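Local coordinates for uncharacterized protein (Sus scrofa, PDB 5BNF) that is porcine CD38, a member of the ADP-ribosyl cyclase family built from a helical part and a four-stranded parallel sheet, at residues P126-R129 with N130-N134; V138-N141 with L142-K145; T170-G174 with R175-H179. All coordinates share one frame; numbering follows the deposited sequence.

How the interactions relate
The three interactions follow one another along the chain. Interaction 1 is the loop that leads into helix 135-149, interaction 2 spans two turns in the middle of that helix, and interaction 3 is the start of helix 172-180, reached after strand 153-160 of the parallel sheet. Centres of interactions 1 and 2 lie about 14 Å apart, with Val138 packing against Ser133. Those of interactions 2 and 3 are about 11 Å apart, and there Asn141 and Ser144 meet Thr172, Val176 and Glu177 where the two helices pack together. A continuous path of packing therefore runs from a disulfide-linked loop, through helix 135-149, to a crossover helix of the sheet.

Interaction 1: P126-R129 with N130-N134; sequences PDRR and NCNSN
The carbonyl of Asp127 closes a tight turn by accepting two backbone bonds. Cys131 N comes in almost straight, at 3.0 Å from Asp127 O and with an N-H...O angle of 167°, while Asn130 N lies 2.8 Å from Asp127 O and sits well above the carbonyl plane. The same Asn130 N also meets Asp127 OD1 at 2.9 Å, so one amide is shared between the carbonyl and the carboxylate of a single residue. The first torsion of Asp127 (chi1 64°) sets its CG between the backbone N and the carbonyl carbon, which folds the carboxylate back over the turn. Pro126 lays the CB edge of its ring against the sulfur, CB 3.5 Å from Cys131 SG. Further along the chain, Asn134 folds back, its ND2 donating to Cys131 O over 3.1 Å, with the carbonyl close to the amide plane. On the outer surface, Asn132 OD1 rests 3.7 Å from Arg128 CG, the guanidinium and amide planes being steeply inclined to each other. Asn134 is the N-cap of helix 135-149: its OD1 accepts from Ser137 N, so its two amide ends join the turn to the helix start. Cys131 is bonded to Cys51, and Pro126 also packs on Trp1 and Pro50, which fastens this approach to helix 135-149 onto the neighbouring loops.

Interaction 2: V138-N141 with L142-K145; sequences VFWN and LLSK
Leu142 opens the second half of this helical stretch by donating its N to Val138 O at 2.9 Å, an ordinary i to i+4 bond, and its CB packs over the carbonyls of Val138 and Phe139. Its side chain continues to Tyr58 and to Met62 of helix 59-64. Leu143 comes next, bonded through its N to Phe139 O, and it supplies the apolar centre of the contact. With CG anti to the backbone N (chi1 -158°), its CD2 methyl is carried to both aromatic rings, 3.8 Å from Phe139 CZ and 4.0 Å from Trp140 CZ3. Leu143 runs alongside each ring in the same direction. The two rings also meet one another: Phe139 CE2 stands 3.8 Å above the centre of the Trp140 ring, while Trp140 CD1 lies at the edge of the Phe139 ring. Ser144 then turns its hydroxyl back onto the helix. Because OG is beside the backbone N (chi1 -67°), it donates to Trp140 O at 3.0 Å, and Ser144 N bonds the same oxygen at 3.1 Å from the opposite face of the carbonyl plane. Lys145 completes the series with a longer N to Asn141 O bond of 3.2 Å, and its NZ forms a salt bridge with Glu55. Two donors from one serine thus satisfy Trp140 O, and the buried hydroxyl spends its proton within its own helix, on a flank that packs against Thr172 and Glu177 of helix 172-180.

Interaction 3: T170-G174 with R175-H179; sequences TSTFG and RVEVH
Thr172 O receives two backbone N-H groups, from Val176 at 2.8 Å and from Glu177 at 3.0 Å, and the two donors reach it from opposite faces of its carbonyl plane. The first is the usual i to i+4 bond and the second an i to i+5 bond, the mark of a wider pi-type turn at 175-177. Val176 CB is packed tightly against the same oxygen, 3.1 Å from Thr172 O. One residue earlier, Arg175 N bonds Ser171 O in the regular way. Ser171 is the N-cap of the helix: its OG accepts from Gly174 N over 3.2 Å in a nearly straight bond of 169°, and it is also bonded to Asp168 O, so the preceding loop and the first turn are held by one hydroxyl. This helix, 172-180, is the crossover of a beta-alpha-beta unit, linking parallel strands 153-160 and 186-194. On its buried side Phe173 extends with CG anti to the backbone N (chi1 -180°), and Val178 CG2 is placed over one face of its ring in the manner of a CH-pi contact, though the exact spacing is doubtful because the same methyl sits too close to Phe173 O. Glu177 approaches the same ring differently: OE1 lies near the ring plane at the edge, 3.5 Å from Phe173 CD1, with the carboxylate steeply turned against the ring. Phe173 also meets Phe76 of the first sheet strand, and Val178 packs on Leu213 and Ile216 of helix 208-219. Toward the C-terminal end of the segment, a water donates to Gly174 O and also hydrogen-bonds His179 NE2 at 2.7 Å, lying in the plane of the imidazole at its edge.

Interaction 1: P126-R129 with N130-N134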
# COMPACT_ATOMS: atom_id res chain seq x y z
N PRO A 126 -1.53 -11.60 15.14
CA PRO A 126 -1.95 -10.36 15.79
C PRO A 126 -2.24 -9.31 14.72
O PRO A 126 -1.48 -9.18 13.77
CB PRO A 126 -0.74 -9.99 16.65
CG PRO A 126 0.42 -10.52 15.85
CD PRO A 126 -0.09 -11.86 15.36
N ASP A 127 -3.35 -8.59 14.86
CA ASP A 127 -3.68 -7.54 13.89
C ASP A 127 -3.19 -6.23 14.46
O ASP A 127 -2.65 -6.21 15.56
CB ASP A 127 -5.19 -7.49 13.59
CG ASP A 127 -6.03 -7.12 14.80
OD1 ASP A 127 -5.48 -6.65 15.81
OD2 ASP A 127 -7.26 -7.29 14.72
N ARG A 128 -3.37 -5.13 13.74
CA ARG A 128 -2.85 -3.84 14.19
C ARG A 128 -3.25 -3.46 15.62
O ARG A 128 -2.45 -2.87 16.34
CB ARG A 128 -3.25 -2.73 13.21
CG ARG A 128 -2.49 -1.43 13.45
CD ARG A 128 -2.43 -0.51 12.22
NE ARG A 128 -3.68 0.20 11.96
CZ ARG A 128 -4.67 -0.26 11.21
NH1 ARG A 128 -4.57 -1.45 10.63
NH2 ARG A 128 -5.76 0.48 11.02
N ARG A 129 -4.47 -3.79 16.02
CA ARG A 129 -4.95 -3.48 17.36
C ARG A 129 -4.38 -4.41 18.42
O ARG A 129 -4.37 -4.06 19.61
CB ARG A 129 -6.48 -3.51 17.40
CG ARG A 129 -7.09 -2.37 16.62
CD ARG A 129 -8.59 -2.54 16.46
NE ARG A 129 -9.28 -2.50 17.74
CZ ARG A 129 -10.60 -2.57 17.87
NH1 ARG A 129 -11.35 -2.70 16.79
NH2 ARG A 129 -11.16 -2.50 19.06
N ASN A 130 -3.92 -5.59 18.01
CA ASN A 130 -3.30 -6.51 18.95
C ASN A 130 -1.90 -5.97 19.21
O ASN A 130 -1.43 -5.94 20.34
CB ASN A 130 -3.18 -7.92 18.38
CG ASN A 130 -4.47 -8.71 18.50
OD1 ASN A 130 -5.19 -8.59 19.49
ND2 ASN A 130 -4.74 -9.54 17.50
N CYS A 131 -1.24 -5.55 18.14
CA CYS A 131 0.10 -4.98 18.23
C CYS A 131 0.43 -4.39 16.86
O CYS A 131 0.36 -5.06 15.83
CB CYS A 131 1.14 -6.03 18.68
SG CYS A 131 1.51 -7.46 17.61
N ASN A 132 0.78 -3.10 16.87
CA ASN A 132 1.11 -2.37 15.66
C ASN A 132 2.28 -2.98 14.90
O ASN A 132 2.28 -3.02 13.66
CB ASN A 132 1.43 -0.92 16.02
CG ASN A 132 1.68 -0.06 14.81
OD1 ASN A 132 0.81 0.09 13.95
ND2 ASN A 132 2.88 0.50 14.72
N SER A 133 3.26 -3.48 15.64
CA SER A 133 4.43 -4.10 15.04
C SER A 133 4.25 -5.59 14.70
O SER A 133 5.02 -6.45 15.15
CB SER A 133 5.66 -3.89 15.95
OG SER A 133 5.48 -4.53 17.20
N ASN A 134 3.22 -5.89 13.92
CA ASN A 134 2.97 -7.25 13.48
C ASN A 134 3.47 -7.26 12.03
O ASN A 134 3.50 -6.22 11.37
CB ASN A 134 1.47 -7.59 13.55
CG ASN A 134 0.66 -6.89 12.46
OD1 ASN A 134 0.79 -7.21 11.29
ND2 ASN A 134 -0.17 -5.94 12.86
O HOH W 1 -1.72 -9.54 11.21

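Interaction 2: V138-N141 with L142-K145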
# COMPACT_ATOMS: atom_id res chain seq x y z
N VAL A 138 3.44 -3.91 9.26
CA VAL A 138 4.73 -3.30 8.99
C VAL A 138 5.04 -3.39 7.52
O VAL A 138 5.54 -2.44 6.92
CB VAL A 138 5.83 -3.96 9.80
CG1 VAL A 138 7.19 -3.56 9.26
CG2 VAL A 138 5.70 -3.52 11.26
N PHE A 139 4.74 -4.53 6.93
CA PHE A 139 4.97 -4.73 5.52
C PHE A 139 4.23 -3.64 4.74
O PHE A 139 4.85 -2.78 4.11
CB PHE A 139 4.45 -6.09 5.10
CG PHE A 139 4.47 -6.29 3.62
CD1 PHE A 139 5.67 -6.51 2.96
CD2 PHE A 139 3.31 -6.20 2.88
CE1 PHE A 139 5.70 -6.64 1.57
CE2 PHE A 139 3.33 -6.33 1.49
CZ PHE A 139 4.53 -6.55 0.84
N TRP A 140 2.91 -3.69 4.80
CA TRP A 140 2.09 -2.72 4.09
C TRP A 140 2.43 -1.27 4.39
O TRP A 140 2.36 -0.42 3.51
CB TRP A 140 0.61 -3.00 4.36
CG TRP A 140 0.15 -4.26 3.71
CD1 TRP A 140 -0.21 -5.42 4.33
CD2 TRP A 140 0.01 -4.50 2.31
NE1 TRP A 140 -0.57 -6.37 3.41
CE2 TRP A 140 -0.45 -5.82 2.16
CE3 TRP A 140 0.21 -3.72 1.17
CZ2 TRP A 140 -0.70 -6.39 0.90
CZ3 TRP A 140 -0.04 -4.27 -0.07
CH2 TRP A 140 -0.49 -5.60 -0.20
N ASN A 141 2.81 -1.00 5.64
CA ASN A 141 3.18 0.35 6.04
C ASN A 141 4.44 0.79 5.32
O ASN A 141 4.54 1.93 4.87
CB ASN A 141 3.42 0.40 7.54
CG ASN A 141 2.65 1.49 8.21
OD1 ASN A 141 2.93 2.68 8.01
ND2 ASN A 141 1.67 1.11 9.01
N LEU A 142 5.40 -0.13 5.20
CA LEU A 142 6.65 0.16 4.53
C LEU A 142 6.49 0.26 3.00
O LEU A 142 7.07 1.13 2.36
CB LEU A 142 7.68 -0.92 4.87
CG LEU A 142 9.02 -0.86 4.14
CD1 LEU A 142 9.67 0.51 4.35
CD2 LEU A 142 9.92 -1.98 4.65
N LEU A 143 5.69 -0.64 2.43
CA LEU A 143 5.46 -0.65 1.00
C LEU A 143 4.87 0.69 0.57
O LEU A 143 5.30 1.29 -0.41
CB LEU A 143 4.50 -1.78 0.63
CG LEU A 143 4.61 -2.20 -0.84
CD1 LEU A 143 6.06 -2.54 -1.14
CD2 LEU A 143 3.70 -3.39 -1.13
N SER A 144 3.89 1.15 1.34
CA SER A 144 3.23 2.41 1.06
C SER A 144 4.21 3.55 1.14
O SER A 144 4.25 4.41 0.26
CB SER A 144 2.09 2.62 2.05
OG SER A 144 1.06 1.67 1.83
N LYS A 145 5.03 3.56 2.19
CA LYS A 145 6.02 4.60 2.36
C LYS A 145 6.95 4.66 1.16
O LYS A 145 7.21 5.73 0.62
CB LYS A 145 6.84 4.36 3.63
CG LYS A 145 7.95 5.38 3.82
CD LYS A 145 7.81 6.09 5.15
CE LYS A 145 9.10 5.98 5.96
NZ LYS A 145 9.43 4.56 6.30

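Interaction 3: T170-G174 with R175-H179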
# COMPACT_ATOMS: atom_id res chain seq x y z
N THR A 170 -5.96 9.71 9.73
CA THR A 170 -5.50 8.51 10.43
C THR A 170 -5.31 7.31 9.50
O THR A 170 -4.81 6.27 9.93
CB THR A 170 -6.48 8.08 11.55
OG1 THR A 170 -7.68 7.55 10.97
CG2 THR A 170 -6.83 9.25 12.44
N SER A 171 -5.71 7.45 8.24
CA SER A 171 -5.57 6.35 7.28
C SER A 171 -4.12 6.28 6.82
O SER A 171 -3.32 7.16 7.12
CB SER A 171 -6.48 6.57 6.07
OG SER A 171 -6.06 7.70 5.32
N THR A 172 -3.77 5.23 6.09
CA THR A 172 -2.40 5.08 5.61
C THR A 172 -2.03 6.25 4.70
O THR A 172 -0.94 6.82 4.80
CB THR A 172 -2.24 3.76 4.83
OG1 THR A 172 -2.57 2.67 5.70
CG2 THR A 172 -0.81 3.60 4.32
N PHE A 173 -2.97 6.61 3.83
CA PHE A 173 -2.75 7.71 2.92
C PHE A 173 -2.51 9.04 3.63
O PHE A 173 -1.55 9.73 3.33
CB PHE A 173 -3.94 7.90 1.98
CG PHE A 173 -3.75 9.03 1.01
CD1 PHE A 173 -2.75 8.97 0.05
CD2 PHE A 173 -4.52 10.17 1.09
CE1 PHE A 173 -2.52 10.03 -0.82
CE2 PHE A 173 -4.30 11.24 0.23
CZ PHE A 173 -3.29 11.17 -0.73
N GLY A 174 -3.39 9.38 4.56
CA GLY A 174 -3.28 10.64 5.26
C GLY A 174 -2.21 10.77 6.32
O GLY A 174 -1.74 11.87 6.59
N ARG A 175 -1.82 9.66 6.93
CA ARG A 175 -0.81 9.72 7.97
C ARG A 175 0.56 9.29 7.46
O ARG A 175 1.59 9.71 7.99
CB ARG A 175 -1.25 8.84 9.13
CG ARG A 175 -0.55 9.13 10.44
CD ARG A 175 -0.01 7.84 11.00
NE ARG A 175 -0.92 6.75 10.68
CZ ARG A 175 -0.52 5.50 10.44
NH1 ARG A 175 0.76 5.18 10.51
NH2 ARG A 175 -1.42 4.58 10.11
N VAL A 176 0.58 8.45 6.43
CA VAL A 176 1.85 7.99 5.88
C VAL A 176 2.18 8.49 4.47
O VAL A 176 3.07 9.31 4.29
CB VAL A 176 1.91 6.46 5.87
CG1 VAL A 176 3.17 5.99 5.17
CG2 VAL A 176 1.87 5.94 7.29
N GLU A 177 1.45 7.98 3.48
CA GLU A 177 1.70 8.32 2.09
C GLU A 177 1.82 9.79 1.73
O GLU A 177 2.86 10.20 1.23
CB GLU A 177 0.65 7.63 1.21
CG GLU A 177 0.75 6.12 1.32
CD GLU A 177 -0.42 5.41 0.68
OE1 GLU A 177 -1.57 5.82 0.91
OE2 GLU A 177 -0.18 4.42 -0.04
N VAL A 178 0.80 10.61 2.00
CA VAL A 178 0.89 12.03 1.66
C VAL A 178 2.18 12.69 2.12
O VAL A 178 2.76 13.49 1.39
CB VAL A 178 -0.27 12.88 2.25
CG1 VAL A 178 -0.47 14.13 1.39
CG2 VAL A 178 -1.54 12.09 2.31
N HIS A 179 2.62 12.37 3.34
CA HIS A 179 3.83 12.96 3.90
C HIS A 179 5.11 12.43 3.29
O HIS A 179 6.15 13.06 3.39
CB HIS A 179 3.88 12.74 5.42
CG HIS A 179 2.71 13.34 6.15
ND1 HIS A 179 2.61 14.69 6.42
CD2 HIS A 179 1.57 12.78 6.61
CE1 HIS A 179 1.46 14.93 7.01
NE2 HIS A 179 0.81 13.79 7.14
O HOH W 2 -1.58 13.82 8.36